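Local coordinates for MAGE domain-containing protein (Xenopus laevis, PDB 7DG2), which probably serves as the Nse3 subunit of the Smc5/6 complex, pairing with Nse1 through its MAGE domain and shaping the bound Nse4, at residues K152-K160 with E170-E180. Sequence-based numbering, arbitrary orientation.
Sequences KQKYLEYNK and EFRWGQRAFKE
Y155 lies with one ring face against R176: CD of the arginine sits over that face, offset toward the rim, 3.4 Å from the ring centroid, a CH-pi contact. R176 gets there with CG anti to its own backbone N (chi1 -180°), and a bend at chi3 carries the guanidinium away from the face; at that distance any cation-pi attraction is at most weak. At the ring's edge the phenol OH donates to E180 OE1 over 2.6 Å, on the syn side of a carboxylate turned 75° from the ring, and accepts a hydrogen bond from R64 of the Nse4 chain. The other oxygen, E180 OE2, takes R176 NH1 in a salt bridge, so ring, guanidinium and carboxylate hold one another. Were Y155 an alanine, E180 OE1 would probably lose this donor, R64 its acceptor, and the R176 methylene the ring it lies on.

Backbone carbonyls fix the start of helix 175-180. R176 NE reaches Q153 O at 2.8 Å, in the planes of both guanidinium and carbonyl, while R176 N bonds to K154 O. K154 closes helix 142-152 with a Schellman motif, and G174, the N-cap of the next helix, packs so tightly there that a CB would collide with K154 O.

Beyond this junction the chain forms the antiparallel hairpin of the MAGE domain's second winged-helix unit, pairing E157 with R172 and N159 with E170 through two backbone bonds each. On one face Y158 CD1 rests over the F171 ring, 3.3 Å from CZ, with the planes 40° apart; Y158 OH bonds to E118, and F171 packs on helix 94-111. On the other face N159 ND2 donates to E157 OE1 at 3.0 Å, and a water links this same nitrogen to E170 OE2.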
loop_
_atom_site.group_PDB
_atom_site.type_symbol
_atom_site.label_atom_id
_atom_site.label_comp_id
_atom_site.label_asym_id
_atom_site.label_seq_id
_atom_site.Cartn_x
_atom_site.Cartn_y
_atom_site.Cartn_z
ATOM N N LYS B 152 16.359 8.818 -3.763
ATOM C CA LYS B 152 15.463 9.782 -3.126
ATOM C C LYS B 152 14.789 9.198 -1.891
ATOM O O LYS B 152 14.439 9.938 -0.964
ATOM C CB LYS B 152 14.420 10.260 -4.129
ATOM C CG LYS B 152 15.011 11.143 -5.223
ATOM C CD LYS B 152 14.325 10.915 -6.550
ATOM C CE LYS B 152 12.833 11.141 -6.457
ATOM N NZ LYS B 152 12.161 10.782 -7.747
ATOM N N GLN B 153 14.611 7.881 -1.856
ATOM C CA GLN B 153 14.129 7.215 -0.650
ATOM C C GLN B 153 15.204 7.096 0.419
ATOM O O GLN B 153 14.889 6.699 1.551
ATOM C CB GLN B 153 13.586 5.831 -1.019
ATOM C CG GLN B 153 12.325 5.910 -1.875
ATOM C CD GLN B 153 11.886 4.544 -2.403
ATOM O OE1 GLN B 153 12.713 3.659 -2.650
ATOM N NE2 GLN B 153 10.581 4.370 -2.576
ATOM N N LYS B 154 16.456 7.451 0.094
ATOM C CA LYS B 154 17.614 7.339 0.982
ATOM C C LYS B 154 17.975 5.892 1.305
ATOM O O LYS B 154 18.641 5.636 2.314
ATOM C CB LYS B 154 17.428 8.114 2.290
ATOM C CG LYS B 154 16.990 9.550 2.103
ATOM C CD LYS B 154 17.992 10.335 1.315
ATOM C CE LYS B 154 17.751 11.828 1.523
ATOM N NZ LYS B 154 18.693 12.639 0.714
ATOM N N TYR B 155 17.561 4.938 0.466
ATOM C CA TYR B 155 18.098 3.587 0.603
ATOM C C TYR B 155 19.539 3.515 0.130
ATOM O O TYR B 155 20.329 2.741 0.671
ATOM C CB TYR B 155 17.265 2.584 -0.190
ATOM C CG TYR B 155 15.996 2.134 0.489
ATOM C CD1 TYR B 155 16.036 1.486 1.716
ATOM C CD2 TYR B 155 14.760 2.308 -0.131
ATOM C CE1 TYR B 155 14.869 1.037 2.328
ATOM C CE2 TYR B 155 13.596 1.882 0.469
ATOM C CZ TYR B 155 13.655 1.240 1.686
ATOM O OH TYR B 155 12.481 0.830 2.275
ATOM N N LEU B 156 19.899 4.312 -0.872
ATOM C CA LEU B 156 21.247 4.314 -1.413
ATOM C C LEU B 156 21.752 5.745 -1.527
ATOM O O LEU B 156 20.971 6.687 -1.677
ATOM C CB LEU B 156 21.289 3.660 -2.795
ATOM C CG LEU B 156 20.850 2.196 -2.922
ATOM C CD1 LEU B 156 20.768 1.789 -4.384
ATOM C CD2 LEU B 156 21.784 1.281 -2.148
ATOM N N GLU B 157 23.071 5.885 -1.456
ATOM C CA GLU B 157 23.776 7.086 -1.889
ATOM C C GLU B 157 24.393 6.830 -3.258
ATOM O O GLU B 157 24.869 5.726 -3.536
ATOM C CB GLU B 157 24.880 7.467 -0.906
ATOM C CG GLU B 157 24.424 8.077 0.390
ATOM C CD GLU B 157 25.605 8.498 1.240
ATOM O OE1 GLU B 157 26.756 8.353 0.764
ATOM O OE2 GLU B 157 25.389 8.969 2.378
ATOM N N TYR B 158 24.405 7.867 -4.097
ATOM C CA TYR B 158 24.854 7.786 -5.487
ATOM C C TYR B 158 25.796 8.967 -5.677
ATOM O O TYR B 158 25.334 10.087 -5.908
ATOM C CB TYR B 158 23.668 7.848 -6.446
ATOM C CG TYR B 158 23.975 7.646 -7.914
ATOM C CD1 TYR B 158 24.598 6.493 -8.359
ATOM C CD2 TYR B 158 23.609 8.604 -8.862
ATOM C CE1 TYR B 158 24.854 6.287 -9.707
ATOM C CE2 TYR B 158 23.864 8.408 -10.214
ATOM C CZ TYR B 158 24.490 7.249 -10.631
ATOM O OH TYR B 158 24.755 7.035 -11.967
ATOM N N ASN B 159 27.099 8.721 -5.551
ATOM C CA ASN B 159 28.086 9.782 -5.388
ATOM C C ASN B 159 29.100 9.771 -6.522
ATOM O O ASN B 159 29.553 8.708 -6.951
ATOM C CB ASN B 159 28.821 9.634 -4.053
ATOM C CG ASN B 159 27.878 9.652 -2.861
ATOM O OD1 ASN B 159 26.903 10.403 -2.844
ATOM N ND2 ASN B 159 28.168 8.821 -1.856
ATOM N N LYS B 160 29.462 10.964 -6.998
ATOM C CA LYS B 160 30.528 11.065 -7.987
ATOM C C LYS B 160 31.844 10.605 -7.380
ATOM O O LYS B 160 32.182 10.961 -6.247
ATOM C CB LYS B 160 30.658 12.504 -8.491
ATOM C CG LYS B 160 29.552 12.939 -9.425
ATOM C CD LYS B 160 29.629 14.430 -9.719
ATOM C CE LYS B 160 28.496 14.866 -10.629
ATOM N NZ LYS B 160 28.555 16.323 -10.917
ATOM N N GLU B 170 29.749 5.953 -7.705
ATOM C CA GLU B 170 29.812 4.818 -6.798
ATOM C C GLU B 170 28.647 4.883 -5.817
ATOM O O GLU B 170 28.066 5.943 -5.572
ATOM C CB GLU B 170 31.142 4.774 -6.040
ATOM C CG GLU B 170 31.411 6.014 -5.213
ATOM C CD GLU B 170 32.859 6.111 -4.779
ATOM O OE1 GLU B 170 33.665 5.251 -5.197
ATOM O OE2 GLU B 170 33.186 7.046 -4.020
ATOM N N PHE B 171 28.319 3.727 -5.249
ATOM C CA PHE B 171 27.163 3.579 -4.380
ATOM C C PHE B 171 27.590 3.259 -2.956
ATOM O O PHE B 171 28.536 2.495 -2.734
ATOM C CB PHE B 171 26.260 2.454 -4.870
ATOM C CG PHE B 171 25.437 2.784 -6.074
ATOM C CD1 PHE B 171 24.193 3.383 -5.933
ATOM C CD2 PHE B 171 25.861 2.419 -7.344
ATOM C CE1 PHE B 171 23.402 3.631 -7.039
ATOM C CE2 PHE B 171 25.073 2.660 -8.451
ATOM C CZ PHE B 171 23.852 3.274 -8.301
ATOM N N ARG B 172 26.865 3.823 -1.988
ATOM C CA ARG B 172 26.951 3.420 -0.591
ATOM C C ARG B 172 25.533 3.187 -0.079
ATOM O O ARG B 172 24.556 3.574 -0.724
ATOM C CB ARG B 172 27.646 4.489 0.268
ATOM C CG ARG B 172 28.994 4.963 -0.264
ATOM C CD ARG B 172 29.645 5.949 0.706
ATOM N NE ARG B 172 29.858 5.340 2.018
ATOM C CZ ARG B 172 30.950 4.659 2.354
ATOM N NH1 ARG B 172 31.927 4.504 1.469
ATOM N NH2 ARG B 172 31.067 4.127 3.569
ATOM N N TRP B 173 25.422 2.560 1.093
ATOM C CA TRP B 173 24.130 2.521 1.773
ATOM C C TRP B 173 23.672 3.932 2.119
ATOM O O TRP B 173 24.470 4.767 2.564
ATOM C CB TRP B 173 24.208 1.722 3.074
ATOM C CG TRP B 173 24.302 0.239 2.956
ATOM C CD1 TRP B 173 24.777 -0.485 1.906
ATOM C CD2 TRP B 173 23.925 -0.703 3.966
ATOM N NE1 TRP B 173 24.714 -1.836 2.199
ATOM C CE2 TRP B 173 24.190 -1.992 3.458
ATOM C CE3 TRP B 173 23.380 -0.580 5.251
ATOM C CZ2 TRP B 173 23.923 -3.154 4.187
ATOM C CZ3 TRP B 173 23.116 -1.742 5.978
ATOM C CH2 TRP B 173 23.395 -3.010 5.443
ATOM N N GLY B 174 22.359 4.185 1.946
ATOM C CA GLY B 174 21.753 5.412 2.417
ATOM C C GLY B 174 21.252 5.321 3.860
ATOM O O GLY B 174 21.205 4.249 4.461
ATOM N N GLN B 175 20.857 6.485 4.388
ATOM C CA GLN B 175 20.417 6.583 5.775
ATOM C C GLN B 175 19.209 5.695 6.054
ATOM O O GLN B 175 19.080 5.144 7.155
ATOM C CB GLN B 175 20.094 8.044 6.103
ATOM C CG GLN B 175 21.310 8.996 6.100
ATOM C CD GLN B 175 20.919 10.458 5.850
ATOM O OE1 GLN B 175 19.957 10.745 5.126
ATOM N NE2 GLN B 175 21.669 11.387 6.448
ATOM N N ARG B 176 18.309 5.542 5.081
ATOM C CA ARG B 176 17.150 4.684 5.329
ATOM C C ARG B 176 17.558 3.220 5.481
ATOM O O ARG B 176 16.981 2.500 6.304
ATOM C CB ARG B 176 16.109 4.849 4.221
ATOM C CG ARG B 176 14.878 3.967 4.455
ATOM C CD ARG B 176 13.854 4.094 3.337
ATOM N NE ARG B 176 13.133 5.360 3.325
ATOM C CZ ARG B 176 12.072 5.647 4.077
ATOM N NH1 ARG B 176 11.596 4.762 4.939
ATOM N NH2 ARG B 176 11.487 6.835 3.957
ATOM N N ALA B 177 18.555 2.758 4.709
ATOM C CA ALA B 177 19.018 1.380 4.851
ATOM C C ALA B 177 19.566 1.125 6.248
ATOM O O ALA B 177 19.311 0.071 6.843
ATOM C CB ALA B 177 20.087 1.060 3.801
ATOM N N PHE B 178 20.327 2.074 6.793
ATOM C CA PHE B 178 20.881 1.843 8.122
ATOM C C PHE B 178 19.812 1.802 9.200
ATOM O O PHE B 178 20.051 1.206 10.256
ATOM C CB PHE B 178 21.920 2.910 8.468
ATOM C CG PHE B 178 23.249 2.673 7.818
ATOM C CD1 PHE B 178 24.055 1.624 8.237
ATOM C CD2 PHE B 178 23.684 3.483 6.785
ATOM C CE1 PHE B 178 25.282 1.390 7.637
ATOM C CE2 PHE B 178 24.904 3.258 6.186
ATOM C CZ PHE B 178 25.705 2.208 6.610
ATOM N N LYS B 179 18.642 2.411 8.961
ATOM C CA LYS B 179 17.558 2.379 9.939
ATOM C C LYS B 179 16.594 1.220 9.725
ATOM O O LYS B 179 16.031 0.708 10.699
ATOM C CB LYS B 179 16.772 3.695 9.910
ATOM C CG LYS B 179 17.582 4.905 10.305
ATOM C CD LYS B 179 18.094 4.801 11.715
ATOM C CE LYS B 179 18.922 6.026 12.086
ATOM N NZ LYS B 179 19.384 5.954 13.504
ATOM N N GLU B 180 16.398 0.774 8.487
ATOM C CA GLU B 180 15.451 -0.303 8.241
ATOM C C GLU B 180 16.094 -1.681 8.279
ATOM O O GLU B 180 15.400 -2.662 8.571
ATOM C CB GLU B 180 14.744 -0.099 6.899
ATOM C CG GLU B 180 13.741 1.068 6.923
ATOM C CD GLU B 180 12.875 1.143 5.680
ATOM O OE1 GLU B 180 13.020 0.292 4.769
ATOM O OE2 GLU B 180 12.025 2.054 5.624
HETATM O O HOH W 1 30.979 7.665 -1.950
#